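Local coordinates for protein glutamine cyclotransferase (Zymomonas mobilis, PDB 3NOL) that catalyses the cyclisation of N-terminal glutamine to pyroglutamate, releasing ammonia, on a beta-propeller scaffold with a calcium ion bound near its centre, at residues K98-T103 and W130-N135; R121-D126 and E154-V159; L171-E176 and N187-N192; K193-D198 and T205-L210. All blocks are in the same frame, centred on the assembly; numbering follows the deposited sequence.

Contact 1 of 4, residues K98-T103 and W130-N135; sequences KIVGLT and WGLTHN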
# COMPACT_ATOMS: atom_id res chain seq x y z
N LYS A 98 -9.96 7.08 11.87
CA LYS A 98 -8.88 6.28 12.43
C LYS A 98 -7.87 5.88 11.36
O LYS A 98 -8.16 5.93 10.16
CB LYS A 98 -9.45 5.00 13.05
CG LYS A 98 -10.63 5.22 13.99
CD LYS A 98 -10.15 5.77 15.32
CE LYS A 98 -11.26 5.74 16.38
NZ LYS A 98 -11.80 7.08 16.66
N ILE A 99 -6.69 5.47 11.81
CA ILE A 99 -5.76 4.74 10.95
C ILE A 99 -5.57 3.38 11.61
O ILE A 99 -5.47 3.28 12.86
CB ILE A 99 -4.41 5.47 10.79
CG1 ILE A 99 -4.65 6.83 10.10
CG2 ILE A 99 -3.38 4.58 10.01
CD1 ILE A 99 -3.39 7.65 9.90
N VAL A 100 -5.58 2.33 10.79
CA VAL A 100 -5.37 0.97 11.24
C VAL A 100 -4.05 0.48 10.62
O VAL A 100 -3.75 0.79 9.45
CB VAL A 100 -6.52 0.04 10.80
CG1 VAL A 100 -6.29 -1.38 11.33
CG2 VAL A 100 -7.90 0.61 11.25
N GLY A 101 -3.25 -0.22 11.41
CA GLY A 101 -1.92 -0.64 10.99
C GLY A 101 -1.68 -2.12 11.31
O GLY A 101 -2.14 -2.62 12.35
N LEU A 102 -0.93 -2.78 10.42
CA LEU A 102 -0.44 -4.15 10.61
C LEU A 102 1.02 -4.16 11.09
O LEU A 102 1.68 -3.11 11.13
CB LEU A 102 -0.55 -4.92 9.29
CG LEU A 102 -1.96 -4.88 8.65
CD1 LEU A 102 -1.92 -5.64 7.32
CD2 LEU A 102 -3.04 -5.42 9.63
N THR A 103 1.50 -5.33 11.48
CA THR A 103 2.91 -5.48 11.91
C THR A 103 3.60 -6.62 11.15
O THR A 103 2.92 -7.47 10.55
CB THR A 103 3.07 -5.74 13.42
OG1 THR A 103 2.36 -6.93 13.75
CG2 THR A 103 2.52 -4.54 14.27
N TRP A 130 0.68 -7.80 5.64
CA TRP A 130 1.53 -7.05 4.71
C TRP A 130 0.81 -5.76 4.32
O TRP A 130 0.95 -4.77 5.02
CB TRP A 130 1.92 -7.90 3.48
CG TRP A 130 2.89 -9.05 3.77
CD1 TRP A 130 3.05 -9.75 4.95
CD2 TRP A 130 3.82 -9.62 2.85
NE1 TRP A 130 4.03 -10.72 4.81
CE2 TRP A 130 4.51 -10.65 3.53
CE3 TRP A 130 4.16 -9.34 1.51
CZ2 TRP A 130 5.51 -11.41 2.90
CZ3 TRP A 130 5.15 -10.12 0.89
CH2 TRP A 130 5.82 -11.13 1.60
N GLY A 131 0.03 -5.77 3.23
CA GLY A 131 -0.70 -4.56 2.81
C GLY A 131 -2.10 -4.44 3.42
O GLY A 131 -2.70 -5.44 3.82
N LEU A 132 -2.61 -3.20 3.51
CA LEU A 132 -3.93 -2.95 4.04
C LEU A 132 -4.57 -1.77 3.29
O LEU A 132 -3.93 -0.78 3.04
CB LEU A 132 -3.87 -2.67 5.54
CG LEU A 132 -5.18 -2.51 6.29
CD1 LEU A 132 -5.93 -3.87 6.36
CD2 LEU A 132 -4.89 -1.96 7.72
N THR A 133 -5.84 -1.94 2.93
CA THR A 133 -6.63 -0.86 2.33
C THR A 133 -8.09 -1.06 2.81
O THR A 133 -8.34 -1.88 3.73
CB THR A 133 -6.49 -0.81 0.75
OG1 THR A 133 -7.13 0.37 0.23
CG2 THR A 133 -7.09 -2.07 0.10
N HIS A 134 -9.04 -0.35 2.21
CA HIS A 134 -10.43 -0.50 2.58
C HIS A 134 -11.35 -0.11 1.45
O HIS A 134 -10.95 0.63 0.55
CB HIS A 134 -10.77 0.31 3.84
CG HIS A 134 -10.91 1.78 3.61
ND1 HIS A 134 -12.10 2.37 3.21
CD2 HIS A 134 -10.03 2.80 3.77
CE1 HIS A 134 -11.95 3.68 3.15
NE2 HIS A 134 -10.70 3.97 3.47
N ASN A 135 -12.58 -0.61 1.49
CA ASN A 135 -13.62 -0.07 0.62
C ASN A 135 -14.69 0.53 1.56
O ASN A 135 -14.40 0.86 2.71
CB ASN A 135 -14.12 -1.14 -0.38
CG ASN A 135 -14.77 -2.36 0.30
OD1 ASN A 135 -15.09 -2.34 1.49
ND2 ASN A 135 -14.94 -3.44 -0.48
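Two neighbouring blades of the beta-propeller face each other here, with V100 and L102 of one blade meeting L132 and the backbone of residues 130-131 in the next. Strand 98-103 belongs to the sheet of residues 89-124, and strand 132-134 opens the following sheet. The axes of the short segments come no closer than 8.3 Å, running roughly antiparallel, and no hydrogen bond joins them, so side chains fill the gap. L102 sends CD1 onto the main chain of the other segment: the methyl lies 3.6 Å from G131 O and 3.8 Å from W130 N, and it also reaches L132 CB at 4.0 Å. In return L132 has CG anti to its own nitrogen (chi1 -174°), a setting that lets CD2 climb toward strand 98-103. L132 CD2 stops 3.4 Å from V100 O and 3.9 Å from V100 CG1, the two side chains crossing at a slant. A beta-branched valine suits this strand position because it gives a short, firm apolar surface, while the longer leucines span the remaining distance. With no side chain on G131, L102 CD1 can settle directly on the main chain. M141, on the strand after 132-134, touches both leucines and continues the apolar layer. Such buried aliphatic packing between the faces of successive sheets, without shared strand pairing, is typical of the blade-to-blade interfaces of beta-propellers.

Contact 2 of 4, residues R121-D126 and E154-V159; sequences RSFNYD and ESLTPV. With GOL (glycerol), chain E.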
# COMPACT_ATOMS: atom_id res chain seq x y z
N ARG A 121 -6.21 1.28 20.30
CA ARG A 121 -6.53 -0.15 20.31
C ARG A 121 -5.37 -0.96 19.74
O ARG A 121 -4.60 -0.47 18.91
CB ARG A 121 -7.80 -0.39 19.48
CG ARG A 121 -8.36 -1.79 19.47
CD ARG A 121 -9.62 -1.79 18.63
NE ARG A 121 -10.24 -3.12 18.58
CZ ARG A 121 -11.33 -3.42 17.88
NH1 ARG A 121 -11.95 -2.48 17.16
NH2 ARG A 121 -11.83 -4.65 17.91
N SER A 122 -5.25 -2.19 20.25
CA SER A 122 -4.49 -3.24 19.58
C SER A 122 -5.42 -4.42 19.33
O SER A 122 -6.34 -4.69 20.12
CB SER A 122 -3.28 -3.69 20.40
OG SER A 122 -2.46 -4.56 19.62
N PHE A 123 -5.18 -5.14 18.23
CA PHE A 123 -6.00 -6.29 17.90
C PHE A 123 -5.12 -7.41 17.35
O PHE A 123 -4.09 -7.13 16.72
CB PHE A 123 -7.11 -5.91 16.90
CG PHE A 123 -6.61 -5.49 15.54
CD1 PHE A 123 -6.62 -6.41 14.46
CD2 PHE A 123 -6.12 -4.19 15.32
CE1 PHE A 123 -6.17 -6.01 13.19
CE2 PHE A 123 -5.68 -3.78 14.04
CZ PHE A 123 -5.69 -4.70 12.99
N ASN A 124 -5.53 -8.65 17.58
CA ASN A 124 -4.79 -9.80 17.04
C ASN A 124 -5.35 -10.22 15.69
O ASN A 124 -6.52 -10.01 15.38
CB ASN A 124 -4.80 -10.99 18.00
CG ASN A 124 -3.99 -10.74 19.25
OD1 ASN A 124 -3.07 -9.90 19.28
ND2 ASN A 124 -4.33 -11.46 20.32
N TYR A 125 -4.48 -10.80 14.87
CA TYR A 125 -4.92 -11.44 13.64
C TYR A 125 -4.10 -12.70 13.37
O TYR A 125 -3.03 -12.92 13.96
CB TYR A 125 -4.89 -10.46 12.44
CG TYR A 125 -3.54 -9.80 12.19
CD1 TYR A 125 -3.33 -8.46 12.50
CD2 TYR A 125 -2.47 -10.52 11.64
CE1 TYR A 125 -2.11 -7.85 12.27
CE2 TYR A 125 -1.22 -9.92 11.40
CZ TYR A 125 -1.05 -8.58 11.73
OH TYR A 125 0.18 -7.97 11.50
N ASP A 126 -4.61 -13.50 12.44
CA ASP A 126 -4.01 -14.76 12.04
C ASP A 126 -2.81 -14.52 11.08
O ASP A 126 -2.86 -13.66 10.19
CB ASP A 126 -5.08 -15.62 11.38
CG ASP A 126 -4.62 -17.02 11.10
OD1 ASP A 126 -4.02 -17.64 12.02
OD2 ASP A 126 -4.88 -17.51 9.97
N GLU A 154 -15.36 -3.23 12.74
CA GLU A 154 -15.55 -3.15 14.19
C GLU A 154 -14.82 -4.26 14.94
O GLU A 154 -14.02 -3.98 15.84
CB GLU A 154 -17.03 -3.06 14.53
CG GLU A 154 -17.65 -1.71 14.06
CD GLU A 154 -16.97 -0.48 14.69
OE1 GLU A 154 -17.11 -0.29 15.92
OE2 GLU A 154 -16.28 0.29 13.96
N SER A 155 -15.06 -5.50 14.55
CA SER A 155 -14.44 -6.65 15.24
C SER A 155 -12.99 -6.84 14.81
O SER A 155 -12.20 -7.46 15.54
CB SER A 155 -15.22 -7.95 14.99
OG SER A 155 -15.18 -8.32 13.61
N LEU A 156 -12.68 -6.35 13.61
CA LEU A 156 -11.37 -6.48 12.97
C LEU A 156 -11.01 -7.96 12.83
O LEU A 156 -9.88 -8.36 13.09
CB LEU A 156 -10.28 -5.69 13.73
CG LEU A 156 -10.47 -4.16 13.71
CD1 LEU A 156 -9.57 -3.50 14.78
CD2 LEU A 156 -10.23 -3.56 12.30
N THR A 157 -12.01 -8.75 12.45
CA THR A 157 -11.83 -10.17 12.19
C THR A 157 -12.32 -10.44 10.77
O THR A 157 -13.20 -9.72 10.28
CB THR A 157 -12.61 -11.03 13.21
OG1 THR A 157 -14.02 -10.73 13.12
CG2 THR A 157 -12.11 -10.74 14.63
N PRO A 158 -11.77 -11.49 10.12
CA PRO A 158 -12.15 -11.77 8.74
C PRO A 158 -13.59 -12.31 8.58
O PRO A 158 -14.01 -13.24 9.25
CB PRO A 158 -11.09 -12.79 8.26
CG PRO A 158 -10.30 -13.21 9.46
CD PRO A 158 -10.78 -12.44 10.66
N VAL A 159 -14.35 -11.68 7.70
CA VAL A 159 -15.71 -12.15 7.39
C VAL A 159 -15.83 -12.72 5.97
O VAL A 159 -16.84 -13.36 5.64
CB VAL A 159 -16.76 -11.03 7.61
CG1 VAL A 159 -16.85 -10.66 9.10
CG2 VAL A 159 -16.44 -9.80 6.76
C1 GOL E . -12.35 0.99 13.44
O1 GOL E . -13.52 1.78 13.63
C2 GOL E . -12.00 0.20 14.71
O2 GOL E . -13.07 -0.66 15.08
C3 GOL E . -11.71 1.17 15.84
O3 GOL E . -11.07 0.42 16.84
O HOH W 1 -8.06 -10.44 13.07
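L156 lays its CD1 methyl over one face of the F123 ring, 3.8 Å from the centroid in a CH-pi contact and displaced toward the rim. L156 CD1 also sits over the centre of one face of the R121 guanidinium, 3.5 Å from R121 NH1, wedged beside two flat groups. R121 reaches that far because its chain is fully extended, with CG anti to the backbone nitrogen (chi1 -175°). Its end grips a single oxygen with two nitrogens: R121 NH1 lies 2.9 Å and R121 NH2 3.1 Å from E154 O, which lies in the guanidinium plane. R121 NH1 also gives a nearly straight bond to glycerol O3, probably from the crystallisation liquor, at 3.0 Å. A leucine in place of R121 would probably leave E154 O without both donors and set the loop freer to move. A water joins the backbones further along, donating to N124 O and L156 O, each at 2.8 Å. L156, the buried residue of this otherwise largely exposed loop, suits its place because arginine can cover it and still bind a carbonyl. Here the outermost strand of one blade receives a loop of the next, a peripheral form of the inter-blade packing of beta-propellers.

Contact 3 of 4, residues L171-E176 and N187-N192; sequences LPELNE and NVWQTN. With CA (calcium ion), chain B.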
# COMPACT_ATOMS: atom_id res chain seq x y z
N LEU A 171 -1.67 -16.59 -7.17
CA LEU A 171 -0.66 -15.54 -7.32
C LEU A 171 -0.20 -15.11 -5.93
O LEU A 171 -0.93 -14.39 -5.21
CB LEU A 171 -1.24 -14.34 -8.09
CG LEU A 171 -0.28 -13.15 -8.28
CD1 LEU A 171 1.00 -13.50 -9.09
CD2 LEU A 171 -1.02 -11.95 -8.91
N PRO A 172 0.99 -15.58 -5.51
CA PRO A 172 1.49 -15.19 -4.20
C PRO A 172 2.26 -13.86 -4.23
O PRO A 172 2.43 -13.23 -5.30
CB PRO A 172 2.46 -16.34 -3.88
CG PRO A 172 3.09 -16.62 -5.24
CD PRO A 172 1.90 -16.53 -6.20
N GLU A 173 2.73 -13.46 -3.04
CA GLU A 173 3.58 -12.29 -2.82
C GLU A 173 2.81 -10.96 -2.91
O GLU A 173 3.42 -9.90 -3.11
CB GLU A 173 4.83 -12.27 -3.71
CG GLU A 173 5.61 -13.60 -3.70
CD GLU A 173 5.97 -14.04 -2.29
OE1 GLU A 173 6.34 -13.19 -1.46
OE2 GLU A 173 5.88 -15.26 -2.00
N LEU A 174 1.49 -11.02 -2.75
CA LEU A 174 0.69 -9.79 -2.69
C LEU A 174 1.12 -8.91 -1.50
O LEU A 174 1.17 -9.37 -0.36
CB LEU A 174 -0.81 -10.13 -2.57
CG LEU A 174 -1.35 -11.09 -3.65
CD1 LEU A 174 -2.86 -11.31 -3.36
CD2 LEU A 174 -1.08 -10.58 -5.08
N ASN A 175 1.42 -7.64 -1.78
CA ASN A 175 1.99 -6.75 -0.76
C ASN A 175 1.12 -5.49 -0.61
O ASN A 175 -0.08 -5.64 -0.34
CB ASN A 175 3.44 -6.42 -1.12
CG ASN A 175 4.29 -6.09 0.11
OD1 ASN A 175 3.77 -5.88 1.22
ND2 ASN A 175 5.61 -6.03 -0.09
N GLU A 176 1.68 -4.27 -0.78
CA GLU A 176 0.87 -3.04 -0.57
C GLU A 176 -0.40 -3.06 -1.44
O GLU A 176 -0.37 -3.49 -2.60
CB GLU A 176 1.69 -1.75 -0.76
CG GLU A 176 1.47 -0.70 0.32
CD GLU A 176 0.21 0.17 0.09
OE1 GLU A 176 -0.06 0.56 -1.08
OE2 GLU A 176 -0.47 0.50 1.09
N ASN A 187 0.54 -4.45 -5.15
CA ASN A 187 1.91 -4.75 -5.53
C ASN A 187 2.12 -6.26 -5.44
O ASN A 187 1.56 -6.92 -4.57
CB ASN A 187 2.93 -4.05 -4.62
CG ASN A 187 2.97 -2.55 -4.84
OD1 ASN A 187 2.41 -1.79 -4.05
ND2 ASN A 187 3.63 -2.11 -5.91
N VAL A 188 2.93 -6.79 -6.36
CA VAL A 188 3.40 -8.15 -6.28
C VAL A 188 4.90 -8.06 -5.97
O VAL A 188 5.71 -7.61 -6.80
CB VAL A 188 3.15 -8.93 -7.57
CG1 VAL A 188 3.65 -10.38 -7.41
CG2 VAL A 188 1.66 -8.84 -7.99
N TRP A 189 5.22 -8.45 -4.74
CA TRP A 189 6.56 -8.28 -4.19
C TRP A 189 7.58 -8.94 -5.08
O TRP A 189 7.36 -10.05 -5.58
CB TRP A 189 6.63 -8.87 -2.78
CG TRP A 189 7.79 -8.40 -1.93
CD1 TRP A 189 8.28 -7.11 -1.82
CD2 TRP A 189 8.56 -9.20 -1.03
NE1 TRP A 189 9.34 -7.09 -0.93
CE2 TRP A 189 9.50 -8.34 -0.40
CE3 TRP A 189 8.53 -10.56 -0.67
CZ2 TRP A 189 10.44 -8.82 0.54
CZ3 TRP A 189 9.46 -11.03 0.26
CH2 TRP A 189 10.40 -10.17 0.85
N GLN A 190 8.68 -8.22 -5.31
CA GLN A 190 9.80 -8.69 -6.15
C GLN A 190 9.55 -8.45 -7.64
O GLN A 190 10.38 -8.83 -8.48
CB GLN A 190 10.13 -10.18 -5.93
CG GLN A 190 10.55 -10.56 -4.52
CD GLN A 190 11.64 -9.65 -3.99
OE1 GLN A 190 12.74 -9.58 -4.55
NE2 GLN A 190 11.33 -8.94 -2.91
N THR A 191 8.42 -7.85 -7.98
CA THR A 191 8.16 -7.45 -9.36
C THR A 191 7.93 -5.95 -9.48
O THR A 191 7.72 -5.27 -8.46
CB THR A 191 6.94 -8.20 -9.98
OG1 THR A 191 5.73 -7.50 -9.64
CG2 THR A 191 6.88 -9.67 -9.52
N ASN A 192 7.95 -5.46 -10.72
CA ASN A 192 7.59 -4.09 -11.06
C ASN A 192 6.17 -3.99 -11.59
O ASN A 192 5.84 -3.10 -12.39
CB ASN A 192 8.60 -3.53 -12.07
CG ASN A 192 9.94 -3.33 -11.45
OD1 ASN A 192 10.05 -2.67 -10.42
ND2 ASN A 192 10.95 -3.95 -12.03
CA CA B . -2.17 1.74 -0.32
O HOH W 2 -3.44 1.60 1.71
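W189 and N175 both carry CG anti to the backbone nitrogen (chi1 -162° and -153°), and this brings the asparagine amide up to the indole. In this blade of the beta-propeller the chain leading into the innermost strand pairs antiparallel with the end of strand 183-188. ND2 of N175 stands 3.4 Å from W189 CD1, with the amide and ring planes almost perpendicular at 85°; the same ND2 is hydrogen-bonded to a glycerol, probably from the crystallisation liquor. E173, bent at its second torsion, comes to the indole from another side, placing E173 OE1 at the ring edge 3.5 Å from W189 CE3, where the hydrogens of the ring carry partial positive charge. Backbone bonds hold the two segments in place: W189 N to E173 O at 2.8 Å, N175 N to N187 O at 2.9 Å and N187 N to E176 O at 2.9 Å. Between the first two, L174 and V188 form a non-hydrogen-bonded pair, and L171 and L174 approach V188 CG2, a compact branched group suited to a strand. N187 OD1 packs on E176 CB and accepts a hydrogen bond from G229 N of strand 227-233. The bond from N187 N to E176 O holds the backbone of E176, a glutamate whose two oxygens suit a hard cation. F48 O, L177 O, E178 and I230 O also bind this calcium, and E176 holds it in bidentate fashion, with OE1 and OE2 each 2.5 Å from the ion and a water 2.4 Å from it.

Contact 4 of 4, residues K193-D198 and T205-L210; sequences KIVRID and TGIIDL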
# COMPACT_ATOMS: atom_id res chain seq x y z
N LYS A 193 5.33 -4.91 -11.14
CA LYS A 193 3.96 -4.97 -11.65
C LYS A 193 2.95 -4.80 -10.56
O LYS A 193 3.19 -5.19 -9.43
CB LYS A 193 3.73 -6.26 -12.41
CG LYS A 193 4.40 -6.18 -13.76
CD LYS A 193 4.63 -7.51 -14.33
CE LYS A 193 5.50 -7.40 -15.55
NZ LYS A 193 5.73 -8.78 -16.00
N ILE A 194 1.81 -4.22 -10.93
CA ILE A 194 0.70 -4.07 -10.02
C ILE A 194 -0.47 -4.78 -10.64
O ILE A 194 -0.80 -4.53 -11.80
CB ILE A 194 0.38 -2.58 -9.76
CG1 ILE A 194 1.53 -1.91 -8.98
CG2 ILE A 194 -1.00 -2.43 -9.08
CD1 ILE A 194 1.43 -0.39 -8.97
N VAL A 195 -1.07 -5.70 -9.90
CA VAL A 195 -2.24 -6.42 -10.43
C VAL A 195 -3.53 -5.75 -10.00
O VAL A 195 -3.63 -5.19 -8.91
CB VAL A 195 -2.26 -7.92 -10.08
CG1 VAL A 195 -1.08 -8.65 -10.77
CG2 VAL A 195 -2.28 -8.14 -8.57
N ARG A 196 -4.50 -5.80 -10.90
CA ARG A 196 -5.84 -5.29 -10.66
C ARG A 196 -6.72 -6.52 -10.43
O ARG A 196 -6.80 -7.39 -11.30
CB ARG A 196 -6.32 -4.49 -11.88
CG ARG A 196 -5.38 -3.34 -12.26
CD ARG A 196 -5.75 -2.69 -13.59
NE ARG A 196 -6.99 -1.94 -13.46
CZ ARG A 196 -7.33 -0.90 -14.23
NH1 ARG A 196 -8.48 -0.28 -14.01
NH2 ARG A 196 -6.51 -0.47 -15.19
N ILE A 197 -7.35 -6.59 -9.26
CA ILE A 197 -8.07 -7.77 -8.81
C ILE A 197 -9.57 -7.52 -8.71
O ILE A 197 -10.01 -6.52 -8.09
CB ILE A 197 -7.52 -8.26 -7.43
CG1 ILE A 197 -6.02 -8.61 -7.52
CG2 ILE A 197 -8.30 -9.45 -6.95
CD1 ILE A 197 -5.31 -8.68 -6.15
N ASP A 198 -10.35 -8.42 -9.32
CA ASP A 198 -11.81 -8.39 -9.20
C ASP A 198 -12.19 -8.82 -7.78
O ASP A 198 -11.96 -9.96 -7.40
CB ASP A 198 -12.41 -9.34 -10.26
CG ASP A 198 -13.94 -9.34 -10.27
OD1 ASP A 198 -14.58 -8.97 -9.26
OD2 ASP A 198 -14.50 -9.72 -11.32
N THR A 205 -7.69 -9.13 -13.31
CA THR A 205 -8.32 -8.67 -14.54
C THR A 205 -7.46 -7.69 -15.33
O THR A 205 -7.87 -7.25 -16.41
CB THR A 205 -9.68 -8.03 -14.24
OG1 THR A 205 -9.49 -6.94 -13.34
CG2 THR A 205 -10.63 -9.08 -13.60
N GLY A 206 -6.30 -7.33 -14.79
CA GLY A 206 -5.38 -6.45 -15.49
C GLY A 206 -4.05 -6.38 -14.77
O GLY A 206 -3.96 -6.65 -13.54
N ILE A 207 -3.03 -6.02 -15.53
CA ILE A 207 -1.69 -5.94 -14.99
C ILE A 207 -1.08 -4.62 -15.44
O ILE A 207 -0.99 -4.33 -16.64
CB ILE A 207 -0.78 -7.13 -15.44
CG1 ILE A 207 -1.38 -8.48 -14.99
CG2 ILE A 207 0.64 -6.94 -14.87
CD1 ILE A 207 -0.92 -9.69 -15.85
N ILE A 208 -0.67 -3.84 -14.45
CA ILE A 208 0.06 -2.59 -14.68
C ILE A 208 1.55 -2.86 -14.68
O ILE A 208 2.11 -3.33 -13.68
CB ILE A 208 -0.31 -1.55 -13.62
CG1 ILE A 208 -1.82 -1.25 -13.68
CG2 ILE A 208 0.56 -0.29 -13.78
CD1 ILE A 208 -2.40 -0.76 -12.34
N ASP A 209 2.20 -2.57 -15.80
CA ASP A 209 3.63 -2.84 -15.96
C ASP A 209 4.44 -1.56 -15.72
O ASP A 209 4.45 -0.66 -16.57
CB ASP A 209 3.89 -3.38 -17.38
CG ASP A 209 5.34 -3.80 -17.60
OD1 ASP A 209 6.18 -3.65 -16.70
OD2 ASP A 209 5.64 -4.31 -18.72
N LEU A 210 5.08 -1.47 -14.55
CA LEU A 210 5.95 -0.33 -14.23
C LEU A 210 7.45 -0.56 -14.47
O LEU A 210 8.27 0.21 -14.02
CB LEU A 210 5.72 0.16 -12.78
CG LEU A 210 4.27 0.60 -12.48
CD1 LEU A 210 4.14 1.16 -11.06
CD2 LEU A 210 3.73 1.59 -13.52
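K193-D198 and T205-L210 run antiparallel as the two arms of a beta hairpin, their strand axes 4.6 Å apart and 161° between N-to-C directions. I194 and I208 form a hydrogen-bonded pair, with I194 N 2.9 Å from I208 O and I208 N 2.7 Å from I194 O. At the other end T205 and G206 both lie opposite R196 in a classic beta bulge: R196 N binds G206 O, and T205 N binds R196 O. Glycine fits there because a beta carbon would press closely on R196 CD. On the face with I194 and I208, beta-branched residues suited to a strand and filling its buried side, I208 CD1 lies 3.9 Å from I194 CG2 and from R196 CG, the R196 and I208 side chains crossing at about a right angle. R196 ends in a salt bridge with E183 and a cation-pi contact with Y29. I194 CD1 meets L210 CD1 at 3.8 Å. On the reverse face K193 slants across I207, its CG 4.0 Å from I207 CG2, and runs CE past D209 OD1. An alanine in place of K193 lacks the long chain, which would probably leave I207 CG2 less covered and D209 with one fewer positive charge nearby. D209 is also paired with R257 and N211. Within the sheet, strand 193-197 hydrogen-bonds to strand 183-188 on its other side, while 204-209 borders strand 28-38, and L254 of strand 248-256 packs on R196 and I208.

In the fold
Along the chain, contacts 1 and 2 interlock, their segments alternating, and contacts 3 and 4 follow in series. Contacts 1 and 2, with centres about 11 Å apart, join the same two blades, contact 1 nearer the middle and contact 2 at the periphery; F123 packs on V100, and Y125 on L102. Contacts 3 and 4, centres about 10 Å apart, share the next blade, where strands 183-188 and 193-197 are neighbours and N192 O bonds to L210 N. W130 packs directly on W189 and N175, so contacts 1 and 3 touch although their centres are about 16 Å apart. In this five-bladed propeller, contacts 1 and 2 tie two blades together, and contacts 3 and 4 build the blade that supplies E176 to the central calcium site.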